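Local atomic coordinates of methyltransferase 1 (PDB entry 2I2X), a protein that transfers the methyl group of methanol to the cob(I)amide carried by its partner MtaC, a zinc-dependent step in methanogenesis from methanol. Residues A28-E42 / M109-R123. Residues are numbered along the deposited sequence; the frame is centred on the assembly and turned at random.
Sequences AGLDLEIGAGYTIPE and MEKYHDEYGIKCALR
The H113 imidazole carries L30 on one face: CB sits 3.8 Å from the ring centroid and only 9° off the ring normal, a CH-pi contact over the centre. The backbone carbon of I118 lies at the ring's edge, in plane, while CB of D31 approaches NE2 obliquely. With CG anti to its backbone N (chi1 174°), H113 swings its ring off helix 95-116 and over L30 in the turn of the hairpin formed by strands 25-28 and 32-33. L30 CD1 continues between the helix and C120, reaching SG at 3.8 Å. The R123 guanidinium meets E42 at its edge, near its own plane, in a salt bridge in which NH1 donates to OE2; OE2 is modelled too close to a neighbour, so the bond's detail is doubtful.

The backbones join through a single antiparallel bridge: L30 N donates to C120 O at 2.9 Å, and the return bond from C120 N to L30 O is weak at 3.4 Å. Beside it, L32 drops CD2 onto A121 CB at 3.6 Å and lays CD1 against K119 CB. The bent K119 chain passes Y38 OH and leads NZ to D31 OD2 in a weak, long salt bridge. One water links D31 OD2, H113 NE2 and G117 O. Replacing H113 with an alanine would probably leave L30 CB without its covering ring and the water without NE2, still held by D31 and G117.

The hairpin thus covers the start of TIM-barrel strand 119-126. Deeper in the barrel, E42 OE1 also bonds T285 and R123 NH2 bonds S162, so the buried opposite charges are held by several partners; R123 lies about 8 Å, side chain to side chain, from the zinc ligand E164, where its positive charge may influence the electrostatics of the metal site.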
ATOM      1  N   ALA A  28       7.426 -22.489  16.427  1.00 11.45           N
ATOM      2  CA  ALA A  28       8.437 -21.428  16.654  1.00 11.27           C
ATOM      3  C   ALA A  28       7.876 -20.179  17.345  1.00 11.10           C
ATOM      4  O   ALA A  28       6.684 -19.946  17.351  1.00 11.94           O
ATOM      5  CB  ALA A  28       9.109 -21.024  15.344  1.00 10.79           C
ATOM      6  N   GLY A  29       8.763 -19.378  17.912  1.00 11.36           N
ATOM      7  CA  GLY A  29       8.412 -18.117  18.530  1.00 11.41           C
ATOM      8  C   GLY A  29       7.403 -18.244  19.642  1.00 11.84           C
ATOM      9  O   GLY A  29       7.426 -19.203  20.421  1.00 11.31           O
ATOM     10  N   LEU A  30       6.497 -17.276  19.692  1.00 12.30           N
ATOM     11  CA  LEU A  30       5.554 -17.185  20.779  1.00 13.02           C
ATOM     12  C   LEU A  30       4.269 -17.880  20.403  1.00 13.52           C
ATOM     13  O   LEU A  30       3.337 -17.256  19.875  1.00 14.42           O
ATOM     14  CB  LEU A  30       5.338 -15.730  21.153  1.00 12.90           C
ATOM     15  CG  LEU A  30       6.623 -15.009  21.611  1.00 13.75           C
ATOM     16  CD1 LEU A  30       6.445 -13.503  21.650  1.00 11.52           C
ATOM     17  CD2 LEU A  30       7.087 -15.537  22.984  1.00 13.34           C
ATOM     18  N   ASP A  31       4.239 -19.193  20.630  1.00 13.61           N
ATOM     19  CA  ASP A  31       3.020 -19.975  20.445  1.00 14.27           C
ATOM     20  C   ASP A  31       2.542 -20.022  18.965  1.00 13.05           C
ATOM     21  O   ASP A  31       1.378 -20.287  18.677  1.00 12.74           O
ATOM     22  CB  ASP A  31       1.940 -19.431  21.394  1.00 15.18           C
ATOM     23  CG  ASP A  31       0.770 -20.352  21.528  1.00 19.99           C
ATOM     24  OD1 ASP A  31       1.001 -21.582  21.618  1.00 24.77           O
ATOM     25  OD2 ASP A  31      -0.388 -19.848  21.554  1.00 24.91           O
ATOM     26  N   LEU A  32       3.463 -19.785  18.035  1.00 12.23           N
ATOM     27  CA  LEU A  32       3.148 -19.811  16.597  1.00 11.73           C
ATOM     28  C   LEU A  32       3.394 -21.184  15.939  1.00 12.43           C
ATOM     29  O   LEU A  32       4.333 -21.920  16.302  1.00 13.01           O
ATOM     30  CB  LEU A  32       3.941 -18.744  15.831  1.00 10.51           C
ATOM     31  CG  LEU A  32       3.378 -18.446  14.428  1.00  8.96           C
ATOM     32  CD1 LEU A  32       2.032 -17.714  14.506  1.00  6.13           C
ATOM     33  CD2 LEU A  32       4.364 -17.694  13.515  1.00  6.34           C
ATOM     34  N   GLU A  33       2.560 -21.525  14.963  1.00 12.12           N
ATOM     35  CA  GLU A  33       2.795 -22.730  14.189  1.00 12.37           C
ATOM     36  C   GLU A  33       2.563 -22.480  12.720  1.00 11.77           C
ATOM     37  O   GLU A  33       1.618 -21.777  12.329  1.00 11.31           O
ATOM     38  CB  GLU A  33       1.952 -23.884  14.692  1.00 13.13           C
ATOM     39  CG  GLU A  33       2.303 -24.358  16.124  1.00 15.51           C
ATOM     40  CD  GLU A  33       1.424 -25.515  16.558  1.00 20.40           C
ATOM     41  OE1 GLU A  33       0.491 -25.839  15.799  1.00 20.98           O
ATOM     42  OE2 GLU A  33       1.662 -26.110  17.643  1.00 23.93           O
ATOM     43  N   ILE A  34       3.469 -23.032  11.914  1.00 10.85           N
ATOM     44  CA  ILE A  34       3.530 -22.725  10.492  1.00  9.91           C
ATOM     45  C   ILE A  34       3.300 -23.979   9.679  1.00  9.35           C
ATOM     46  O   ILE A  34       3.983 -24.981   9.894  1.00  9.95           O
ATOM     47  CB  ILE A  34       4.879 -22.075  10.131  1.00  9.83           C
ATOM     48  CG1 ILE A  34       5.191 -20.964  11.121  1.00  7.31           C
ATOM     49  CG2 ILE A  34       4.856 -21.561   8.687  1.00  8.85           C
ATOM     50  CD1 ILE A  34       6.588 -20.455  11.063  1.00  7.42           C
ATOM     51  N   GLY A  35       2.336 -23.914   8.757  1.00  8.64           N
ATOM     52  CA  GLY A  35       1.901 -25.057   7.975  1.00  7.32           C
ATOM     53  C   GLY A  35       1.015 -25.964   8.796  1.00  7.62           C
ATOM     54  O   GLY A  35       0.806 -27.129   8.450  1.00  8.42           O
ATOM     55  N   ALA A  36       0.460 -25.418   9.872  1.00  7.36           N
ATOM     56  CA  ALA A  36      -0.359 -26.169  10.829  1.00  6.71           C
ATOM     57  C   ALA A  36      -1.895 -26.029  10.677  1.00  6.20           C
ATOM     58  O   ALA A  36      -2.640 -26.302  11.618  1.00  6.12           O
ATOM     59  CB  ALA A  36       0.057 -25.774  12.278  1.00  6.89           C
ATOM     60  N   GLY A  37      -2.393 -25.633   9.517  1.00  5.26           N
ATOM     61  CA  GLY A  37      -3.839 -25.450   9.417  1.00  4.96           C
ATOM     62  C   GLY A  37      -4.250 -23.972   9.443  1.00  5.65           C
ATOM     63  O   GLY A  37      -5.392 -23.683   9.668  1.00  5.50           O
ATOM     64  N   TYR A  38      -3.304 -23.042   9.237  1.00  5.63           N
ATOM     65  CA  TYR A  38      -3.644 -21.628   9.040  1.00  6.53           C
ATOM     66  C   TYR A  38      -2.517 -20.822   8.377  1.00  6.49           C
ATOM     67  O   TYR A  38      -1.350 -20.997   8.729  1.00  6.74           O
ATOM     68  CB  TYR A  38      -4.087 -20.942  10.345  1.00  5.75           C
ATOM     69  CG  TYR A  38      -3.075 -20.918  11.470  1.00  4.29           C
ATOM     70  CD1 TYR A  38      -3.038 -21.931  12.433  1.00  2.13           C
ATOM     71  CD2 TYR A  38      -2.174 -19.873  11.582  1.00  3.20           C
ATOM     72  CE1 TYR A  38      -2.111 -21.893  13.488  1.00  2.00           C
ATOM     73  CE2 TYR A  38      -1.245 -19.814  12.630  1.00  4.00           C
ATOM     74  CZ  TYR A  38      -1.218 -20.824  13.585  1.00  4.80           C
ATOM     75  OH  TYR A  38      -0.314 -20.709  14.639  1.00  4.75           O
ATOM     76  N   THR A  39      -2.884 -19.940   7.446  1.00  5.76           N
ATOM     77  CA  THR A  39      -1.914 -19.045   6.828  1.00  5.84           C
ATOM     78  C   THR A  39      -1.570 -17.909   7.787  1.00  6.62           C
ATOM     79  O   THR A  39      -2.389 -17.536   8.629  1.00  7.10           O
ATOM     80  CB  THR A  39      -2.447 -18.464   5.509  1.00  5.94           C
ATOM     81  OG1 THR A  39      -3.680 -17.764   5.758  1.00  5.58           O
ATOM     82  CG2 THR A  39      -2.677 -19.579   4.471  1.00  2.18           C
ATOM     83  N   ILE A  40      -0.363 -17.367   7.672  1.00  7.18           N
ATOM     84  CA  ILE A  40       0.087 -16.298   8.570  1.00  6.97           C
ATOM     85  C   ILE A  40       0.657 -15.127   7.781  1.00  7.48           C
ATOM     86  O   ILE A  40       1.487 -15.337   6.883  1.00  8.01           O
ATOM     87  CB  ILE A  40       1.193 -16.769   9.509  1.00  6.72           C
ATOM     88  CG1 ILE A  40       0.743 -17.960  10.349  1.00  5.67           C
ATOM     89  CG2 ILE A  40       1.604 -15.658  10.433  1.00  5.30           C
ATOM     90  CD1 ILE A  40       1.905 -18.878  10.682  1.00  5.68           C
ATOM     91  N   PRO A  41       0.226 -13.885   8.111  1.00  7.09           N
ATOM     92  CA  PRO A  41       0.854 -12.754   7.418  1.00  6.34           C
ATOM     93  C   PRO A  41       2.276 -12.538   7.912  1.00  5.90           C
ATOM     94  O   PRO A  41       2.559 -12.724   9.093  1.00  5.48           O
ATOM     95  CB  PRO A  41      -0.053 -11.567   7.786  1.00  5.82           C
ATOM     96  CG  PRO A  41      -0.658 -11.950   9.116  1.00  4.99           C
ATOM     97  CD  PRO A  41      -0.800 -13.452   9.085  1.00  6.30           C
ATOM     98  N   GLU A  42       3.156 -12.135   7.001  1.00  6.51           N
ATOM     99  CA  GLU A  42       4.564 -11.865   7.308  1.00  6.81           C
ATOM    100  C   GLU A  42       4.887 -10.470   6.777  1.00  7.20           C
ATOM    101  O   GLU A  42       4.958 -10.253   5.558  1.00  7.70           O
ATOM    102  CB  GLU A  42       5.484 -12.931   6.677  1.00  5.73           C
ATOM    103  CG  GLU A  42       7.026 -12.720   6.899  1.00  8.15           C
ATOM    104  CD  GLU A  42       7.899 -14.042   6.825  1.00 12.68           C
ATOM    105  OE1 GLU A  42       7.557 -15.030   6.110  1.00 11.96           O
ATOM    106  OE2 GLU A  42       8.938 -14.100   7.518  1.00 12.48           O
ATOM    107  N   MET A 109       7.331  -7.554  21.164  1.00 14.91           N
ATOM    108  CA  MET A 109       6.491  -8.673  20.742  1.00 15.06           C
ATOM    109  C   MET A 109       6.019  -9.457  21.936  1.00 15.36           C
ATOM    110  O   MET A 109       4.861  -9.894  21.966  1.00 15.65           O
ATOM    111  CB  MET A 109       7.225  -9.602  19.751  1.00 14.82           C
ATOM    112  CG  MET A 109       7.496  -8.975  18.384  1.00 13.77           C
ATOM    113  SD  MET A 109       8.394 -10.092  17.279  1.00 15.23           S
ATOM    114  CE  MET A 109       9.134  -8.880  16.216  1.00 17.12           C
ATOM    115  N   GLU A 110       6.902  -9.623  22.925  1.00 16.33           N
ATOM    116  CA  GLU A 110       6.555 -10.297  24.208  1.00 16.78           C
ATOM    117  C   GLU A 110       5.518  -9.519  24.984  1.00 16.33           C
ATOM    118  O   GLU A 110       4.548 -10.102  25.458  1.00 16.57           O
ATOM    119  CB  GLU A 110       7.777 -10.538  25.086  1.00 16.52           C
ATOM    120  CG  GLU A 110       8.540 -11.798  24.690  1.00 19.57           C
ATOM    121  CD  GLU A 110      10.064 -11.772  24.969  1.00 20.64           C
ATOM    122  OE1 GLU A 110      10.669 -10.720  25.261  1.00 20.32           O
ATOM    123  OE2 GLU A 110      10.670 -12.850  24.868  1.00 24.72           O
ATOM    124  N   LYS A 111       5.707  -8.209  25.100  1.00 15.88           N
ATOM    125  CA  LYS A 111       4.734  -7.400  25.799  1.00 16.40           C
ATOM    126  C   LYS A 111       3.310  -7.618  25.202  1.00 15.79           C
ATOM    127  O   LYS A 111       2.345  -7.796  25.957  1.00 15.41           O
ATOM    128  CB  LYS A 111       5.165  -5.918  25.833  1.00 17.32           C
ATOM    129  CG  LYS A 111       4.170  -4.967  26.562  1.00 21.65           C
ATOM    130  CD  LYS A 111       4.379  -3.453  26.257  1.00 27.88           C
ATOM    131  CE  LYS A 111       3.082  -2.573  26.504  1.00 31.03           C
ATOM    132  NZ  LYS A 111       2.213  -2.326  25.261  1.00 31.14           N
ATOM    133  N   TYR A 112       3.191  -7.645  23.865  1.00 14.61           N
ATOM    134  CA  TYR A 112       1.896  -7.828  23.209  1.00 13.99           C
ATOM    135  C   TYR A 112       1.374  -9.234  23.363  1.00 14.34           C
ATOM    136  O   TYR A 112       0.179  -9.427  23.592  1.00 14.31           O
ATOM    137  CB  TYR A 112       1.938  -7.453  21.723  1.00 13.27           C
ATOM    138  CG  TYR A 112       1.753  -5.987  21.487  1.00 12.57           C
ATOM    139  CD1 TYR A 112       2.831  -5.101  21.617  1.00  9.22           C
ATOM    140  CD2 TYR A 112       0.486  -5.463  21.162  1.00 12.50           C
ATOM    141  CE1 TYR A 112       2.672  -3.751  21.420  1.00  8.67           C
ATOM    142  CE2 TYR A 112       0.308  -4.101  20.973  1.00 10.00           C
ATOM    143  CZ  TYR A 112       1.414  -3.251  21.095  1.00 10.47           C
ATOM    144  OH  TYR A 112       1.267  -1.899  20.897  1.00 11.06           O
ATOM    145  N   HIS A 113       2.262 -10.216  23.222  1.00 14.94           N
ATOM    146  CA  HIS A 113       1.858 -11.608  23.393  1.00 15.45           C
ATOM    147  C   HIS A 113       1.344 -11.840  24.830  1.00 16.10           C
ATOM    148  O   HIS A 113       0.312 -12.485  25.008  1.00 16.59           O
ATOM    149  CB  HIS A 113       2.980 -12.583  23.009  1.00 14.86           C
ATOM    150  CG  HIS A 113       2.661 -14.023  23.299  1.00 15.65           C
ATOM    151  ND1 HIS A 113       3.262 -14.730  24.324  1.00 14.07           N
ATOM    152  CD2 HIS A 113       1.781 -14.879  22.716  1.00 14.61           C
ATOM    153  CE1 HIS A 113       2.773 -15.960  24.353  1.00 15.01           C
ATOM    154  NE2 HIS A 113       1.874 -16.076  23.386  1.00 15.40           N
ATOM    155  N   ASP A 114       2.034 -11.288  25.830  1.00 16.54           N
ATOM    156  CA  ASP A 114       1.616 -11.426  27.226  1.00 17.67           C
ATOM    157  C   ASP A 114       0.245 -10.802  27.504  1.00 17.58           C
ATOM    158  O   ASP A 114      -0.600 -11.442  28.133  1.00 17.54           O
ATOM    159  CB  ASP A 114       2.673 -10.883  28.197  1.00 17.82           C
ATOM    160  CG  ASP A 114       3.976 -11.694  28.173  1.00 20.86           C
ATOM    161  OD1 ASP A 114       3.962 -12.880  27.766  1.00 24.32           O
ATOM    162  OD2 ASP A 114       5.034 -11.149  28.576  1.00 23.72           O
ATOM    163  N   GLU A 115       0.020  -9.584  27.019  1.00 17.70           N
ATOM    164  CA  GLU A 115      -1.259  -8.893  27.209  1.00 18.19           C
ATOM    165  C   GLU A 115      -2.447  -9.476  26.470  1.00 17.25           C
ATOM    166  O   GLU A 115      -3.520  -9.642  27.060  1.00 17.49           O
ATOM    167  CB  GLU A 115      -1.153  -7.457  26.764  1.00 19.25           C
ATOM    168  CG  GLU A 115      -0.968  -6.494  27.887  1.00 26.92           C
ATOM    169  CD  GLU A 115      -1.923  -5.322  27.752  1.00 34.07           C
ATOM    170  OE1 GLU A 115      -3.082  -5.443  28.245  1.00 34.24           O
ATOM    171  OE2 GLU A 115      -1.491  -4.295  27.148  1.00 37.25           O
ATOM    172  N   TYR A 116      -2.272  -9.762  25.177  1.00 15.39           N
ATOM    173  CA  TYR A 116      -3.401 -10.118  24.343  1.00 13.74           C
ATOM    174  C   TYR A 116      -3.443 -11.578  23.898  1.00 12.61           C
ATOM    175  O   TYR A 116      -4.471 -12.030  23.414  1.00 11.83           O
ATOM    176  CB  TYR A 116      -3.417  -9.230  23.100  1.00 14.20           C
ATOM    177  CG  TYR A 116      -3.374  -7.724  23.334  1.00 13.92           C
ATOM    178  CD1 TYR A 116      -4.545  -6.998  23.584  1.00 14.25           C
ATOM    179  CD2 TYR A 116      -2.168  -7.026  23.274  1.00 12.61           C
ATOM    180  CE1 TYR A 116      -4.509  -5.608  23.786  1.00 12.64           C
ATOM    181  CE2 TYR A 116      -2.118  -5.647  23.461  1.00 12.25           C
ATOM    182  CZ  TYR A 116      -3.296  -4.944  23.723  1.00 12.99           C
ATOM    183  OH  TYR A 116      -3.244  -3.582  23.912  1.00 11.20           O
ATOM    184  N   GLY A 117      -2.325 -12.308  24.027  1.00 11.96           N
ATOM    185  CA  GLY A 117      -2.219 -13.679  23.492  1.00 10.00           C
ATOM    186  C   GLY A 117      -2.164 -13.829  21.965  1.00  9.99           C
ATOM    187  O   GLY A 117      -2.469 -14.892  21.441  1.00  9.77           O
ATOM    188  N   ILE A 118      -1.782 -12.770  21.247  1.00  8.89           N
ATOM    189  CA  ILE A 118      -1.529 -12.854  19.829  1.00  8.23           C
ATOM    190  C   ILE A 118      -0.249 -13.685  19.588  1.00  8.67           C
ATOM    191  O   ILE A 118       0.757 -13.485  20.258  1.00  7.82           O
ATOM    192  CB  ILE A 118      -1.374 -11.431  19.202  1.00  8.35           C
ATOM    193  CG1 ILE A 118      -1.093 -11.521  17.699  1.00  6.83           C
ATOM    194  CG2 ILE A 118      -0.298 -10.593  19.937  1.00  7.77           C
ATOM    195  CD1 ILE A 118      -1.152 -10.188  16.992  1.00  4.31           C
ATOM    196  N   LYS A 119      -0.322 -14.636  18.656  1.00  8.74           N
ATOM    197  CA  LYS A 119       0.806 -15.473  18.291  1.00  9.18           C
ATOM    198  C   LYS A 119       1.691 -14.720  17.316  1.00  8.83           C
ATOM    199  O   LYS A 119       1.204 -14.092  16.370  1.00  9.99           O
ATOM    200  CB  LYS A 119       0.294 -16.738  17.620  1.00  9.58           C
ATOM    201  CG  LYS A 119      -0.754 -17.505  18.414  1.00 11.62           C
ATOM    202  CD  LYS A 119      -1.654 -18.226  17.427  1.00 15.94           C
ATOM    203  CE  LYS A 119      -1.977 -19.612  17.854  1.00 18.29           C
ATOM    204  NZ  LYS A 119      -2.801 -19.671  19.058  1.00 22.13           N
ATOM    205  N   CYS A 120       2.988 -14.762  17.536  1.00  8.12           N
ATOM    206  CA  CYS A 120       3.919 -14.132  16.606  1.00  7.49           C
ATOM    207  C   CYS A 120       5.316 -14.756  16.634  1.00  7.11           C
ATOM    208  O   CYS A 120       5.671 -15.477  17.574  1.00  7.81           O
ATOM    209  CB  CYS A 120       4.017 -12.660  16.935  1.00  7.13           C
ATOM    210  SG  CYS A 120       4.323 -12.429  18.661  1.00  7.38           S
ATOM    211  N   ALA A 121       6.104 -14.494  15.595  1.00  6.39           N
ATOM    212  CA  ALA A 121       7.469 -15.016  15.499  1.00  5.92           C
ATOM    213  C   ALA A 121       8.280 -13.979  14.769  1.00  6.18           C
ATOM    214  O   ALA A 121       7.738 -13.178  14.016  1.00  7.12           O
ATOM    215  CB  ALA A 121       7.514 -16.387  14.763  1.00  5.47           C
ATOM    216  N   LEU A 122       9.570 -13.948  15.039  1.00  6.52           N
ATOM    217  CA  LEU A 122      10.430 -12.973  14.432  1.00  7.52           C
ATOM    218  C   LEU A 122      11.449 -13.630  13.476  1.00  8.21           C
ATOM    219  O   LEU A 122      12.169 -14.539  13.835  1.00  9.32           O
ATOM    220  CB  LEU A 122      11.119 -12.154  15.526  1.00  7.22           C
ATOM    221  CG  LEU A 122      12.170 -11.149  15.046  1.00  7.01           C
ATOM    222  CD1 LEU A 122      11.531 -10.076  14.179  1.00  3.89           C
ATOM    223  CD2 LEU A 122      12.950 -10.553  16.207  1.00  5.46           C
ATOM    224  N   ARG A 123      11.497 -13.156  12.250  1.00  8.69           N
ATOM    225  CA  ARG A 123      12.434 -13.673  11.301  1.00  9.16           C
ATOM    226  C   ARG A 123      13.448 -12.601  11.022  1.00  9.91           C
ATOM    227  O   ARG A 123      13.073 -11.454  10.732  1.00 10.14           O
ATOM    228  CB  ARG A 123      11.720 -14.010  10.029  1.00  8.97           C
ATOM    229  CG  ARG A 123      12.627 -14.405   8.892  1.00  9.14           C
ATOM    230  CD  ARG A 123      11.715 -14.605   7.713  1.00  9.19           C
ATOM    231  NE  ARG A 123      12.101 -15.741   6.944  1.00  9.06           N
ATOM    232  CZ  ARG A 123      11.267 -16.606   6.400  1.00 10.10           C
ATOM    233  NH1 ARG A 123       9.954 -16.494   6.519  1.00  7.95           N
ATOM    234  NH2 ARG A 123      11.785 -17.609   5.717  1.00 13.76           N
TER
HETATM  235  O   HOH W   1      -0.769 -17.200  22.309  1.00 16.16           O